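Local coordinates for protein MTH0777 (PDB 1KJN) that is of unknown function, belongs to the DUF1890 family and packs as a symmetric pair of identical chains in the deposited assembly, at the interface of chains A and B. Coordinates in Å, arbitrary orientation; residue numbers count along the deposited sequence, not the author numbering. Chains: chain A/B, MTH0777.

Contact 1: the interface of chains A and B. Residues chain A 19-20, 23-24, 140-142; chain B 46, 49-50, 53.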
ATOM      1  N   PRO A  19       3.365  -6.299   2.839  1.00 18.66           N
ATOM      2  CA  PRO A  19       2.572  -5.465   1.941  1.00 18.67           C
ATOM      3  C   PRO A  19       1.151  -5.170   2.407  1.00 19.21           C
ATOM      4  O   PRO A  19       0.507  -4.269   1.855  1.00 16.83           O
ATOM      5  CB  PRO A  19       2.611  -6.229   0.618  1.00 16.41           C
ATOM      6  CG  PRO A  19       2.986  -7.641   1.020  1.00 25.06           C
ATOM      7  CD  PRO A  19       3.951  -7.451   2.136  1.00 15.61           C
ATOM      8  N   VAL A  20       0.663  -5.873   3.435  1.00 15.91           N
ATOM      9  CA  VAL A  20      -0.696  -5.584   3.904  1.00 14.56           C
ATOM     10  C   VAL A  20      -0.791  -4.382   4.831  1.00 13.95           C
ATOM     11  O   VAL A  20      -1.872  -3.786   4.939  1.00 13.84           O
ATOM     12  CB  VAL A  20      -1.374  -6.763   4.668  1.00 19.15           C
ATOM     13  CG1 VAL A  20      -1.503  -7.996   3.782  1.00 17.27           C
ATOM     14  CG2 VAL A  20      -0.638  -7.055   5.988  1.00 16.27           C
ATOM     15  N   PRO A  23      -1.707  -0.521   3.188  1.00 13.75           N
ATOM     16  CA  PRO A  23      -3.090  -0.569   2.686  1.00 18.75           C
ATOM     17  C   PRO A  23      -4.143  -0.671   3.798  1.00 17.39           C
ATOM     18  O   PRO A  23      -5.121   0.068   3.795  1.00 16.27           O
ATOM     19  CB  PRO A  23      -3.088  -1.812   1.804  1.00 18.38           C
ATOM     20  CG  PRO A  23      -1.707  -1.749   1.178  1.00 20.39           C
ATOM     21  CD  PRO A  23      -0.844  -1.452   2.431  1.00 15.54           C
ATOM     22  N   LEU A  24      -3.923  -1.567   4.752  1.00 11.82           N
ATOM     23  CA  LEU A  24      -4.851  -1.743   5.870  1.00 13.27           C
ATOM     24  C   LEU A  24      -4.884  -0.534   6.815  1.00 15.08           C
ATOM     25  O   LEU A  24      -5.906  -0.247   7.434  1.00 16.94           O
ATOM     26  CB  LEU A  24      -4.498  -3.001   6.645  1.00 17.46           C
ATOM     27  CG  LEU A  24      -4.915  -4.301   5.969  1.00 22.65           C
ATOM     28  CD1 LEU A  24      -4.348  -5.463   6.763  1.00 12.50           C
ATOM     29  CD2 LEU A  24      -6.454  -4.379   5.840  1.00 13.54           C
ATOM     30  N   HIS A 140       0.608 -11.060   2.631  1.00 23.72           N
ATOM     31  CA  HIS A 140       0.230 -10.352   1.414  1.00 26.21           C
ATOM     32  C   HIS A 140      -1.265 -10.233   1.151  1.00 20.58           C
ATOM     33  O   HIS A 140      -1.682  -9.318   0.464  1.00 20.85           O
ATOM     34  CB  HIS A 140       0.965 -10.913   0.187  1.00 30.47           C
ATOM     35  CG  HIS A 140       1.090 -12.400   0.184  1.00 35.98           C
ATOM     36  ND1 HIS A 140       1.957 -13.076   1.018  1.00 40.15           N
ATOM     37  CD2 HIS A 140       0.448 -13.351  -0.537  1.00 43.64           C
ATOM     38  CE1 HIS A 140       1.839 -14.376   0.816  1.00 45.02           C
ATOM     39  NE2 HIS A 140       0.928 -14.569  -0.126  1.00 47.79           N
ATOM     40  N   ASN A 141      -2.065 -11.134   1.716  1.00 21.58           N
ATOM     41  CA  ASN A 141      -3.520 -11.084   1.537  1.00 19.96           C
ATOM     42  C   ASN A 141      -4.104 -10.368   2.755  1.00 22.72           C
ATOM     43  O   ASN A 141      -4.056 -10.871   3.877  1.00 25.32           O
ATOM     44  CB  ASN A 141      -4.114 -12.496   1.416  1.00 21.73           C
ATOM     45  CG  ASN A 141      -5.630 -12.492   1.156  1.00 20.15           C
ATOM     46  OD1 ASN A 141      -6.288 -11.456   1.223  1.00 19.74           O
ATOM     47  ND2 ASN A 141      -6.174 -13.662   0.819  1.00 18.60           N
ATOM     48  N   PRO A 142      -4.720  -9.204   2.537  1.00 23.16           N
ATOM     49  CA  PRO A 142      -5.308  -8.430   3.635  1.00 21.98           C
ATOM     50  C   PRO A 142      -6.643  -8.953   4.153  1.00 20.17           C
ATOM     51  O   PRO A 142      -7.027  -8.637   5.278  1.00 17.69           O
ATOM     52  CB  PRO A 142      -5.504  -7.069   2.999  1.00 20.54           C
ATOM     53  CG  PRO A 142      -5.953  -7.445   1.606  1.00 20.68           C
ATOM     54  CD  PRO A 142      -5.011  -8.583   1.238  1.00 19.63           C
TER
ATOM     55  N   ALA B  46      -4.340 -11.318  -4.591  1.00 21.61           N
ATOM     56  CA  ALA B  46      -3.893 -10.514  -3.440  1.00 24.53           C
ATOM     57  C   ALA B  46      -3.568  -9.061  -3.824  1.00 18.37           C
ATOM     58  O   ALA B  46      -3.992  -8.118  -3.147  1.00 21.99           O
ATOM     59  CB  ALA B  46      -2.694 -11.166  -2.770  1.00 24.83           C
ATOM     60  N   ARG B  49      -6.623  -7.044  -4.238  1.00 18.82           N
ATOM     61  CA  ARG B  49      -7.245  -6.821  -2.922  1.00 23.81           C
ATOM     62  C   ARG B  49      -6.524  -5.730  -2.163  1.00 21.34           C
ATOM     63  O   ARG B  49      -7.154  -4.907  -1.504  1.00 24.61           O
ATOM     64  CB  ARG B  49      -7.273  -8.090  -2.061  1.00 23.55           C
ATOM     65  CG  ARG B  49      -8.128  -9.207  -2.613  1.00 24.91           C
ATOM     66  CD  ARG B  49      -8.393 -10.267  -1.549  1.00 30.13           C
ATOM     67  NE  ARG B  49      -9.485  -9.840  -0.678  1.00 37.39           N
ATOM     68  CZ  ARG B  49     -10.780 -10.007  -0.960  1.00 34.14           C
ATOM     69  NH1 ARG B  49     -11.151 -10.614  -2.076  1.00 37.62           N
ATOM     70  NH2 ARG B  49     -11.707  -9.471  -0.181  1.00 32.31           N
ATOM     71  N   LEU B  50      -5.197  -5.748  -2.227  1.00 18.07           N
ATOM     72  CA  LEU B  50      -4.413  -4.722  -1.554  1.00 16.66           C
ATOM     73  C   LEU B  50      -4.773  -3.349  -2.104  1.00 17.31           C
ATOM     74  O   LEU B  50      -4.856  -2.381  -1.343  1.00 18.48           O
ATOM     75  CB  LEU B  50      -2.921  -4.998  -1.722  1.00 18.32           C
ATOM     76  CG  LEU B  50      -2.374  -6.130  -0.840  1.00 13.73           C
ATOM     77  CD1 LEU B  50      -0.927  -6.500  -1.191  1.00  8.89           C
ATOM     78  CD2 LEU B  50      -2.502  -5.719   0.595  1.00 12.73           C
ATOM     79  N   VAL B  53      -8.304  -2.233  -0.707  1.00 20.66           N
ATOM     80  CA  VAL B  53      -8.334  -1.772   0.683  1.00 22.38           C
ATOM     81  C   VAL B  53      -7.537  -0.476   0.891  1.00 22.12           C
ATOM     82  O   VAL B  53      -7.862   0.314   1.792  1.00 23.85           O
ATOM     83  CB  VAL B  53      -7.862  -2.867   1.672  1.00 22.87           C
ATOM     84  CG1 VAL B  53      -8.685  -4.155   1.486  1.00 15.04           C
ATOM     85  CG2 VAL B  53      -6.392  -3.132   1.511  1.00 24.58           C
TER
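B:Leu50 pushes its isobutyl group against chain A, among A:Pro19, A:Val20, A:Pro23, A:His140 and A:Pro142. It buries 72 Å² there, and A:Pro142 follows with 54 Å². Its CG stands anti to its own carbonyl carbon (chi1 -76°), which aims the fork of the side chain away from helix 45-54 of chain B and sets both methyls against chain A. CD1 lies 4.0 Å from CB of A:Pro19. CD2, also close to the A:Pro19 carbonyl, meets CA of A:Val20 at 3.8 Å and packs on CD of A:Pro142 at 3.9 Å. The pyrrolidine of A:Pro142 rests across the root of the neighbouring side chain as well, its CG 4.0 Å from CB of B:Arg49, so that one proline ring touches two successive residues of the helix. An alanine in place of B:Leu50 would probably open a gap between A:Pro19 and A:Pro142 and leave both rings without the methyls they pack on. The patch is held by shape and apolar packing, with no polar pair within bonding reach across it. Even the carbonyl oxygen of A:His140 faces carbon, 3.4 Å from CD1 of B:Leu50. Toward the rim, the amide of A:Asn141 and the guanidinium of B:Arg49 are inclined by 49°, and OD1 comes nearest to the aliphatic CD rather than to a guanidinium nitrogen. One helical turn beyond B:Leu50, B:Val53 extends the apolar strip: its CG2 methyl, set between its own backbone N and carbonyl carbon, reaches CB of A:Pro23 at 3.6 Å.

Contact 2: the interface of chains A and B. Residues chain A 54-60; chain B 26, 54, 59-60.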
ATOM      1  N   ALA A  54       0.407   6.303  -1.463  1.00 17.66           N
ATOM      2  CA  ALA A  54      -0.802   5.486  -1.667  1.00 15.98           C
ATOM      3  C   ALA A  54      -2.104   6.300  -1.605  1.00 18.26           C
ATOM      4  O   ALA A  54      -3.140   5.858  -2.098  1.00 18.92           O
ATOM      5  CB  ALA A  54      -0.865   4.322  -0.680  1.00  6.94           C
ATOM      6  N   ASP A  55      -2.034   7.495  -1.027  1.00 18.15           N
ATOM      7  CA  ASP A  55      -3.181   8.387  -0.884  1.00 18.57           C
ATOM      8  C   ASP A  55      -2.619   9.782  -1.197  1.00 21.79           C
ATOM      9  O   ASP A  55      -2.601  10.669  -0.349  1.00 17.64           O
ATOM     10  CB  ASP A  55      -3.716   8.294   0.563  1.00 18.19           C
ATOM     11  CG  ASP A  55      -4.966   9.154   0.814  1.00 23.72           C
ATOM     12  OD1 ASP A  55      -5.608   9.629  -0.150  1.00 23.80           O
ATOM     13  OD2 ASP A  55      -5.323   9.332   2.000  1.00 19.88           O
ATOM     14  N   PRO A  56      -2.198  10.005  -2.455  1.00 27.20           N
ATOM     15  CA  PRO A  56      -1.629  11.294  -2.862  1.00 28.63           C
ATOM     16  C   PRO A  56      -2.477  12.530  -2.611  1.00 31.24           C
ATOM     17  O   PRO A  56      -1.933  13.624  -2.476  1.00 29.90           O
ATOM     18  CB  PRO A  56      -1.307  11.077  -4.342  1.00 27.66           C
ATOM     19  CG  PRO A  56      -2.318  10.089  -4.763  1.00 28.24           C
ATOM     20  CD  PRO A  56      -2.321   9.111  -3.613  1.00 26.36           C
ATOM     21  N   GLU A  57      -3.798  12.377  -2.526  1.00 32.00           N
ATOM     22  CA  GLU A  57      -4.647  13.543  -2.257  1.00 33.52           C
ATOM     23  C   GLU A  57      -4.990  13.742  -0.774  1.00 32.38           C
ATOM     24  O   GLU A  57      -5.694  14.690  -0.422  1.00 33.74           O
ATOM     25  CB  GLU A  57      -5.933  13.525  -3.100  1.00 35.00           C
ATOM     26  CG  GLU A  57      -5.743  13.875  -4.581  1.00 47.35           C
ATOM     27  CD  GLU A  57      -4.968  15.173  -4.796  1.00 53.36           C
ATOM     28  OE1 GLU A  57      -5.267  16.193  -4.120  1.00 54.38           O
ATOM     29  OE2 GLU A  57      -4.048  15.169  -5.645  1.00 56.74           O
ATOM     30  N   GLY A  58      -4.502  12.857   0.094  1.00 29.57           N
ATOM     31  CA  GLY A  58      -4.786  12.996   1.515  1.00 29.14           C
ATOM     32  C   GLY A  58      -6.269  12.864   1.837  1.00 29.65           C
ATOM     33  O   GLY A  58      -6.791  13.541   2.724  1.00 27.37           O
ATOM     34  N   ILE A  59      -6.937  11.970   1.116  1.00 23.81           N
ATOM     35  CA  ILE A  59      -8.367  11.717   1.266  1.00 25.94           C
ATOM     36  C   ILE A  59      -8.743  10.798   2.426  1.00 25.76           C
ATOM     37  O   ILE A  59      -9.805  10.959   3.022  1.00 26.90           O
ATOM     38  CB  ILE A  59      -8.933  11.094  -0.048  1.00 30.28           C
ATOM     39  CG1 ILE A  59      -8.835  12.109  -1.187  1.00 33.11           C
ATOM     40  CG2 ILE A  59     -10.378  10.601   0.142  1.00 32.20           C
ATOM     41  CD1 ILE A  59      -9.028  11.498  -2.547  1.00 39.94           C
ATOM     42  N   TYR A  60      -7.876   9.841   2.747  1.00 26.21           N
ATOM     43  CA  TYR A  60      -8.159   8.863   3.803  1.00 23.67           C
ATOM     44  C   TYR A  60      -7.525   9.082   5.190  1.00 21.86           C
ATOM     45  O   TYR A  60      -7.762   8.308   6.121  1.00 23.75           O
ATOM     46  CB  TYR A  60      -7.841   7.474   3.270  1.00 24.40           C
ATOM     47  CG  TYR A  60      -8.601   7.134   1.999  1.00 25.08           C
ATOM     48  CD1 TYR A  60      -9.992   7.038   2.000  1.00 26.02           C
ATOM     49  CD2 TYR A  60      -7.927   6.843   0.812  1.00 26.33           C
ATOM     50  CE1 TYR A  60     -10.695   6.644   0.851  1.00 26.63           C
ATOM     51  CE2 TYR A  60      -8.631   6.454  -0.349  1.00 20.67           C
ATOM     52  CZ  TYR A  60     -10.007   6.349  -0.314  1.00 26.09           C
ATOM     53  OH  TYR A  60     -10.696   5.872  -1.421  1.00 24.75           O
TER
ATOM     54  N   ILE B  26      -0.898   2.891  -7.200  1.00 17.39           N
ATOM     55  CA  ILE B  26      -1.953   3.872  -6.998  1.00 15.14           C
ATOM     56  C   ILE B  26      -1.461   5.281  -7.345  1.00 17.86           C
ATOM     57  O   ILE B  26      -2.165   6.045  -8.001  1.00 14.28           O
ATOM     58  CB  ILE B  26      -2.461   3.852  -5.553  1.00 13.67           C
ATOM     59  CG1 ILE B  26      -3.201   2.528  -5.271  1.00 17.75           C
ATOM     60  CG2 ILE B  26      -3.439   4.985  -5.324  1.00 16.98           C
ATOM     61  CD1 ILE B  26      -3.453   2.274  -3.783  1.00 17.99           C
ATOM     62  N   ALA B  54      -6.504  -0.257   0.074  1.00 14.62           N
ATOM     63  CA  ALA B  54      -5.685   0.967   0.178  1.00 14.13           C
ATOM     64  C   ALA B  54      -6.436   2.177  -0.377  1.00 16.77           C
ATOM     65  O   ALA B  54      -6.154   3.308  -0.006  1.00 16.09           O
ATOM     66  CB  ALA B  54      -4.357   0.798  -0.559  1.00 13.75           C
ATOM     67  N   ILE B  59     -11.096   5.968  -5.695  1.00 22.59           N
ATOM     68  CA  ILE B  59     -10.848   7.325  -6.155  1.00 28.62           C
ATOM     69  C   ILE B  59      -9.617   7.477  -7.066  1.00 28.99           C
ATOM     70  O   ILE B  59      -9.568   8.363  -7.925  1.00 28.27           O
ATOM     71  CB  ILE B  59     -10.737   8.247  -4.921  1.00 33.76           C
ATOM     72  CG1 ILE B  59     -12.124   8.360  -4.270  1.00 32.36           C
ATOM     73  CG2 ILE B  59     -10.144   9.595  -5.283  1.00 31.94           C
ATOM     74  CD1 ILE B  59     -12.116   8.796  -2.857  1.00 38.64           C
ATOM     75  N   TYR B  60      -8.636   6.595  -6.902  1.00 25.87           N
ATOM     76  CA  TYR B  60      -7.419   6.651  -7.707  1.00 22.39           C
ATOM     77  C   TYR B  60      -7.381   5.639  -8.859  1.00 23.39           C
ATOM     78  O   TYR B  60      -6.455   5.641  -9.670  1.00 20.03           O
ATOM     79  CB  TYR B  60      -6.235   6.442  -6.787  1.00 26.99           C
ATOM     80  CG  TYR B  60      -6.181   7.476  -5.696  1.00 25.40           C
ATOM     81  CD1 TYR B  60      -6.057   8.829  -6.008  1.00 28.11           C
ATOM     82  CD2 TYR B  60      -6.232   7.112  -4.354  1.00 25.53           C
ATOM     83  CE1 TYR B  60      -5.974   9.787  -5.018  1.00 26.69           C
ATOM     84  CE2 TYR B  60      -6.154   8.082  -3.343  1.00 23.76           C
ATOM     85  CZ  TYR B  60      -6.018   9.417  -3.689  1.00 24.62           C
ATOM     86  OH  TYR B  60      -5.879  10.394  -2.715  1.00 25.55           O
TER
HETATM   87  O   HOH W   1      -5.751   5.591  -1.451  1.00 26.59           O
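With CG of A:Asp55 anti to its backbone N (chi1 -178°) and CG of B:Tyr60 anti to its own carbonyl carbon (chi1 -59°), the carboxylate and the phenol meet across the interface. The tyrosine hydroxyl OH donates to OD1 of A:Asp55 at 2.7 Å, arriving nearly along the C-O axis of the carboxylate, whose plane is inclined 61° to the ring. The same OH accepts from the backbone N of A:Glu57 at 2.9 Å, and these two bonds secure the end of a side chain that buries 90 Å². Within chain A, the aspartate is fixed by its own loop: the N of A:Ile59 reaches OD1 and the N of A:Tyr60 reaches OD2, both from the syn side and somewhat out of plane. These bonds fix the rotation of the carboxylate, and OD1 accepts from both A:Ile59 N and the phenol. One face of the B:Tyr60 ring carries CD of A:Pro56, 4.0 Å from the centroid in a CH-pi contact, and the opposite face carries CG2 of B:Ile59. The isoleucines meet tip to tip, CD1 of A:Ile59 standing 3.5 Å from CG2 of B:Ile59. Water 1 joins the two chains, its O lying 2.7 Å from A:Ala54 O and 2.7 Å from B:Ala54 O, both backbone carbonyls. The site lies where helix 45-54 of each chain ends and the loop leading toward strand 63-66 begins.

The C-alpha centres of contact 1 and contact 2 lie about 15 Å apart within one two-fold symmetric interface. Helix 45-54 connects them: on chain B its flank serves contact 1, while its last residue, B:Ala54, belongs to contact 2 immediately after B:Val53. In the copies described, helix 21-34 of chain A gives A:Pro23 and A:Leu24 to contact 1 and helix 21-33 of chain B gives B:Ile26 to contact 2; symmetry supplies the reverse. Contact 1 is apolar packing, whereas contact 2 adds hydrogen bonds. The combination is compatible with a genuine dimer, although the structure alone does not show this pairing in the cell.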